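Local coordinates for protein sugar ABC transporter (Agrobacterium radiobacter, PDB 4RXT) that binds the pentose alpha-L-arabinopyranose between its two lobes and probably serves as the periplasmic sugar-binding component of an ABC transporter, at residues Ser103-Asp108 with Ala271-Gly276; Lys222-Asp227 with Gly243-Asp248. All coordinates share one frame; numbering follows the deposited sequence.

Contact 1. Residues Ser103-Asp108 with Ala271-Gly276; sequences SFLTTD and ANVDTG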
# COMPACT_ATOMS: atom_id res chain seq x y z
N SER A 103 -12.85 7.87 -11.59
CA SER A 103 -11.55 7.34 -12.01
C SER A 103 -10.92 6.68 -10.82
O SER A 103 -11.31 6.94 -9.67
CB SER A 103 -10.63 8.44 -12.56
OG SER A 103 -9.43 7.92 -13.14
N PHE A 104 -9.94 5.83 -11.10
CA PHE A 104 -9.23 5.10 -10.06
C PHE A 104 -7.76 4.95 -10.44
O PHE A 104 -7.45 4.42 -11.51
CB PHE A 104 -9.86 3.72 -9.79
CG PHE A 104 -9.79 3.33 -8.35
CD1 PHE A 104 -8.59 2.87 -7.81
CD2 PHE A 104 -10.89 3.51 -7.49
CE1 PHE A 104 -8.51 2.54 -6.47
CE2 PHE A 104 -10.79 3.22 -6.14
CZ PHE A 104 -9.60 2.72 -5.64
N LEU A 105 -6.87 5.39 -9.56
CA LEU A 105 -5.42 5.33 -9.81
C LEU A 105 -4.80 4.45 -8.73
O LEU A 105 -4.97 4.70 -7.52
CB LEU A 105 -4.80 6.72 -9.75
CG LEU A 105 -5.26 7.77 -10.76
CD1 LEU A 105 -6.48 8.53 -10.25
CD2 LEU A 105 -4.11 8.71 -11.07
N THR A 106 -4.14 3.39 -9.15
CA THR A 106 -3.71 2.34 -8.21
C THR A 106 -2.63 1.43 -8.78
O THR A 106 -2.54 1.25 -9.99
CB THR A 106 -4.93 1.49 -7.75
OG1 THR A 106 -4.53 0.54 -6.75
CG2 THR A 106 -5.57 0.74 -8.92
N THR A 107 -1.83 0.87 -7.87
CA THR A 107 -1.08 -0.32 -8.21
C THR A 107 -2.06 -1.45 -8.61
O THR A 107 -3.18 -1.53 -8.09
CB THR A 107 -0.26 -0.76 -6.98
OG1 THR A 107 0.53 0.36 -6.55
CG2 THR A 107 0.65 -2.00 -7.25
N ASP A 108 -1.62 -2.34 -9.50
CA ASP A 108 -2.28 -3.63 -9.72
C ASP A 108 -1.84 -4.50 -8.53
O ASP A 108 -0.78 -5.10 -8.52
CB ASP A 108 -1.87 -4.21 -11.07
CG ASP A 108 -2.49 -5.58 -11.36
OD1 ASP A 108 -3.00 -6.31 -10.41
OD2 ASP A 108 -2.41 -5.96 -12.56
N ALA A 271 -10.86 5.72 -16.86
CA ALA A 271 -11.52 5.07 -15.74
C ALA A 271 -10.52 4.47 -14.77
O ALA A 271 -10.75 4.47 -13.56
CB ALA A 271 -12.43 3.97 -16.25
N ASN A 272 -9.42 3.94 -15.33
CA ASN A 272 -8.44 3.16 -14.56
C ASN A 272 -7.03 3.53 -15.03
O ASN A 272 -6.76 3.56 -16.21
CB ASN A 272 -8.71 1.65 -14.72
CG ASN A 272 -10.04 1.22 -14.11
OD1 ASN A 272 -10.17 1.06 -12.88
ND2 ASN A 272 -11.04 1.02 -14.96
N VAL A 273 -6.16 3.88 -14.08
CA VAL A 273 -4.74 4.16 -14.32
C VAL A 273 -3.95 3.23 -13.40
O VAL A 273 -4.13 3.25 -12.18
CB VAL A 273 -4.33 5.64 -14.04
CG1 VAL A 273 -2.83 5.83 -14.16
CG2 VAL A 273 -5.06 6.57 -15.00
N ASP A 274 -3.10 2.40 -14.03
CA ASP A 274 -2.17 1.52 -13.35
C ASP A 274 -0.87 2.26 -13.12
O ASP A 274 -0.13 2.56 -14.06
CB ASP A 274 -1.96 0.25 -14.21
CG ASP A 274 -1.00 -0.76 -13.59
OD1 ASP A 274 -0.33 -0.41 -12.61
OD2 ASP A 274 -0.90 -1.89 -14.13
N THR A 275 -0.62 2.54 -11.85
CA THR A 275 0.53 3.38 -11.48
C THR A 275 1.85 2.58 -11.29
O THR A 275 2.92 3.17 -11.02
CB THR A 275 0.20 4.27 -10.25
OG1 THR A 275 -0.33 3.48 -9.18
CG2 THR A 275 -0.79 5.37 -10.61
N GLY A 276 1.78 1.26 -11.44
CA GLY A 276 2.97 0.42 -11.51
C GLY A 276 3.52 -0.08 -10.18
O GLY A 276 3.31 0.51 -9.11
O HOH W 1 -7.72 1.33 -11.66
O HOH W 2 1.76 2.25 -7.95
O HOH W 3 1.03 -1.93 -10.79
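Leu-105 and Val-273 run side by side from two parallel strands, their side chains pointing the same way, and the branch points touch: a first torsion that turns Leu-105 CG anti to its own carbonyl carbon (chi1 -62°) places CG 4.0 Å from Val-273 CB. Helix 249-264 packs on this face, meeting Leu-105 through Asp-255 and Val-273 through Arg-251. The opposite face carries Phe-104, Asn-272, Thr-106 and Asp-274. There the Phe-104 ring leads away from the neighbouring strand and has Thr-106 CB at its edge. A water donates to both Asn-272 OD1 and Phe-104 O.

The strand axes diverge by only 10°. Val-273 N reaches Phe-104 O at 2.9 Å, Thr-106 N takes Val-273 O at 3.0 Å, and Thr-275 N closes the ladder on Thr-106 O from above that carbonyl's plane.

Past the strands, Thr-107 and Thr-275 cross at about a right angle, with Thr-107 OG1 4.2 Å from Thr-275 OG1. The two hydroxyls share a water that also donates to Gly-276 O; Thr-107 OG1 is probably hydrogen-bonded to Gln-247 OE1 as well. Asp-274 OD1 receives Gly-276 N at 2.9 Å, forming an Asx turn, and a further water joins this oxygen to Asp-108 N. The arrangement is the parallel edge pairing of a periplasmic-binding-protein lobe, in which strand 272-274 ends the sheet beside 103-106.

Contact 2. Residues Lys222-Asp227 with Gly243-Asp248; sequences KVIGFD and GLVVQD. With ARA (alpha-L-arabinopyranose), chain B.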
# COMPACT_ATOMS: atom_id res chain seq x y z
N LYS A 222 14.16 -14.88 4.93
CA LYS A 222 14.08 -13.91 3.85
C LYS A 222 12.77 -13.19 3.90
O LYS A 222 11.70 -13.84 3.90
CB LYS A 222 14.28 -14.58 2.49
CG LYS A 222 15.71 -15.12 2.25
CD LYS A 222 16.81 -14.26 2.90
CE LYS A 222 18.00 -13.92 2.07
NZ LYS A 222 19.05 -13.53 3.07
N VAL A 223 12.82 -11.86 3.90
CA VAL A 223 11.61 -11.02 3.97
C VAL A 223 11.40 -10.26 2.70
O VAL A 223 12.32 -9.62 2.22
CB VAL A 223 11.72 -9.99 5.12
CG1 VAL A 223 10.47 -9.11 5.17
CG2 VAL A 223 11.95 -10.70 6.45
N ILE A 224 10.21 -10.38 2.10
CA ILE A 224 9.77 -9.48 1.06
C ILE A 224 8.73 -8.54 1.63
O ILE A 224 7.76 -8.98 2.20
CB ILE A 224 9.23 -10.19 -0.21
CG1 ILE A 224 10.31 -11.10 -0.79
CG2 ILE A 224 8.71 -9.17 -1.22
CD1 ILE A 224 11.53 -10.40 -1.41
N GLY A 225 8.97 -7.24 1.51
CA GLY A 225 8.02 -6.25 1.97
C GLY A 225 7.47 -5.41 0.83
O GLY A 225 7.63 -5.74 -0.36
N PHE A 226 6.78 -4.35 1.23
CA PHE A 226 6.21 -3.37 0.32
C PHE A 226 6.66 -1.98 0.77
O PHE A 226 6.84 -1.71 1.99
CB PHE A 226 4.67 -3.42 0.36
CG PHE A 226 4.00 -3.93 -0.90
CD1 PHE A 226 3.99 -5.30 -1.18
CD2 PHE A 226 3.36 -3.07 -1.77
CE1 PHE A 226 3.39 -5.80 -2.32
CE2 PHE A 226 2.74 -3.58 -2.92
CZ PHE A 226 2.75 -4.94 -3.18
N ASP A 227 6.77 -1.08 -0.21
CA ASP A 227 6.93 0.35 -0.01
C ASP A 227 8.35 0.68 0.47
O ASP A 227 9.24 -0.15 0.43
CB ASP A 227 5.85 0.89 0.96
CG ASP A 227 4.44 0.51 0.50
OD1 ASP A 227 4.15 0.67 -0.73
OD2 ASP A 227 3.67 0.06 1.38
N GLY A 243 13.75 -7.81 -0.26
CA GLY A 243 13.15 -7.07 -1.36
C GLY A 243 11.99 -6.27 -0.87
O GLY A 243 11.35 -6.66 0.11
N LEU A 244 11.70 -5.17 -1.58
CA LEU A 244 10.53 -4.34 -1.34
C LEU A 244 9.82 -4.08 -2.63
O LEU A 244 10.45 -3.59 -3.60
CB LEU A 244 10.94 -2.97 -0.78
CG LEU A 244 11.58 -2.99 0.61
CD1 LEU A 244 12.27 -1.66 0.91
CD2 LEU A 244 10.57 -3.33 1.71
N VAL A 245 8.51 -4.40 -2.67
CA VAL A 245 7.69 -4.00 -3.84
C VAL A 245 7.27 -2.55 -3.66
O VAL A 245 6.54 -2.23 -2.74
CB VAL A 245 6.47 -4.89 -4.05
CG1 VAL A 245 5.73 -4.49 -5.33
CG2 VAL A 245 6.87 -6.37 -4.10
N VAL A 246 7.74 -1.70 -4.56
CA VAL A 246 7.57 -0.25 -4.44
C VAL A 246 6.53 0.23 -5.45
O VAL A 246 6.49 -0.22 -6.59
CB VAL A 246 8.92 0.49 -4.61
CG1 VAL A 246 8.79 2.02 -4.59
CG2 VAL A 246 9.85 0.04 -3.48
N GLN A 247 5.64 1.08 -4.96
CA GLN A 247 4.54 1.65 -5.71
C GLN A 247 4.87 3.09 -6.09
O GLN A 247 6.00 3.53 -5.89
CB GLN A 247 3.31 1.64 -4.80
CG GLN A 247 2.91 0.29 -4.24
CD GLN A 247 1.62 0.39 -3.45
OE1 GLN A 247 0.50 0.37 -4.00
NE2 GLN A 247 1.77 0.54 -2.13
N ASP A 248 3.91 3.83 -6.63
CA ASP A 248 4.07 5.26 -6.95
C ASP A 248 3.02 6.12 -6.23
O ASP A 248 2.14 6.72 -6.85
CB ASP A 248 4.05 5.54 -8.47
CG ASP A 248 4.70 6.87 -8.84
OD1 ASP A 248 4.98 7.70 -7.96
OD2 ASP A 248 4.88 7.07 -10.07
C1 ARA B . 0.54 0.85 1.37
C2 ARA B . -0.80 0.39 0.78
C3 ARA B . -1.94 1.06 1.53
C4 ARA B . -1.80 0.88 3.05
C5 ARA B . -0.46 0.41 3.42
O1 ARA B . 1.23 -0.31 0.92
O2 ARA B . -0.90 0.74 -0.61
O3 ARA B . -3.18 0.58 0.99
O4 ARA B . -2.59 -0.20 3.56
O5 ARA B . 0.63 1.08 2.77
O HOH W 4 5.54 2.32 -2.44
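The Phe-226 ring has Val-245 over one face: CB sits 3.7 Å from the ring centroid and 13° off the normal, a CH-pi contact. At the ring edge lie Asp-227 OD1, in plane, and Gln-247 NE2, near it; the ring and amide planes are roughly perpendicular. Arg-150 adds a cation-pi contact to the same ring. The strands that place these groups belong to a beta-alpha-beta unit, 222-226 and 243-246 joined through helix 230-238, and they run parallel with Gly-225 N on Gly-243 O, Val-245 N on Gly-225 O and Asp-227 N on Val-245 O, each at 2.8 Å.

Close approach accompanies both glycines. Ile-224 CD1 lies 3.7 Å from Gly-243 CA, packed directly on the glycine backbone, while Leu-244 CD2 packs against the Gly-225 backbone. Leu-244 CD1 also lies beside Asp-227 O, a buried carbonyl oxygen without a polar partner in the model.

At the C-terminal ends of the two segments the carboxylate of Asp-227 and the amide of Gln-247 are nearly coplanar, 26° apart. Gln-247 extends beyond CG (chi2 -176°), which carries NE2 to the syn lone pair of Asp-227 OD1 at 2.8 Å. Its OE1 faces Thr-107 OG1, consistent with a fixed amide orientation. A water donates to Asp-227 OD1 and accepts from Gln-247 N. Both side chains also hold the sugar: O1 of the arabinose donates to Asp-227 OD2 at 2.5 Å, and Gln-247 NE2 gives its second hydrogen bond to O2 at 3.1 Å.

In the fold
The two contacts lie in different sheets, their centres 19 Å apart. Contact 1 joins the last two strands of the six-stranded parallel sheet; contact 2 joins neighbouring strands of the mixed sheet, which ends at antiparallel strand 278-280. Along the chain both segments of contact 2 fall between those of contact 1, and helix 249-264 leads from 243-248 toward 271-276. The chain therefore passes between the lobes more than once, as in other periplasmic binding proteins. The contacts meet where Thr-107 OG1 lies 2.6 Å from Gln-247 OE1, a probable hydrogen bond, and Thr-275 O packs on Asp-248 CB. This junction ties the first sheet to a sugar-binding residue.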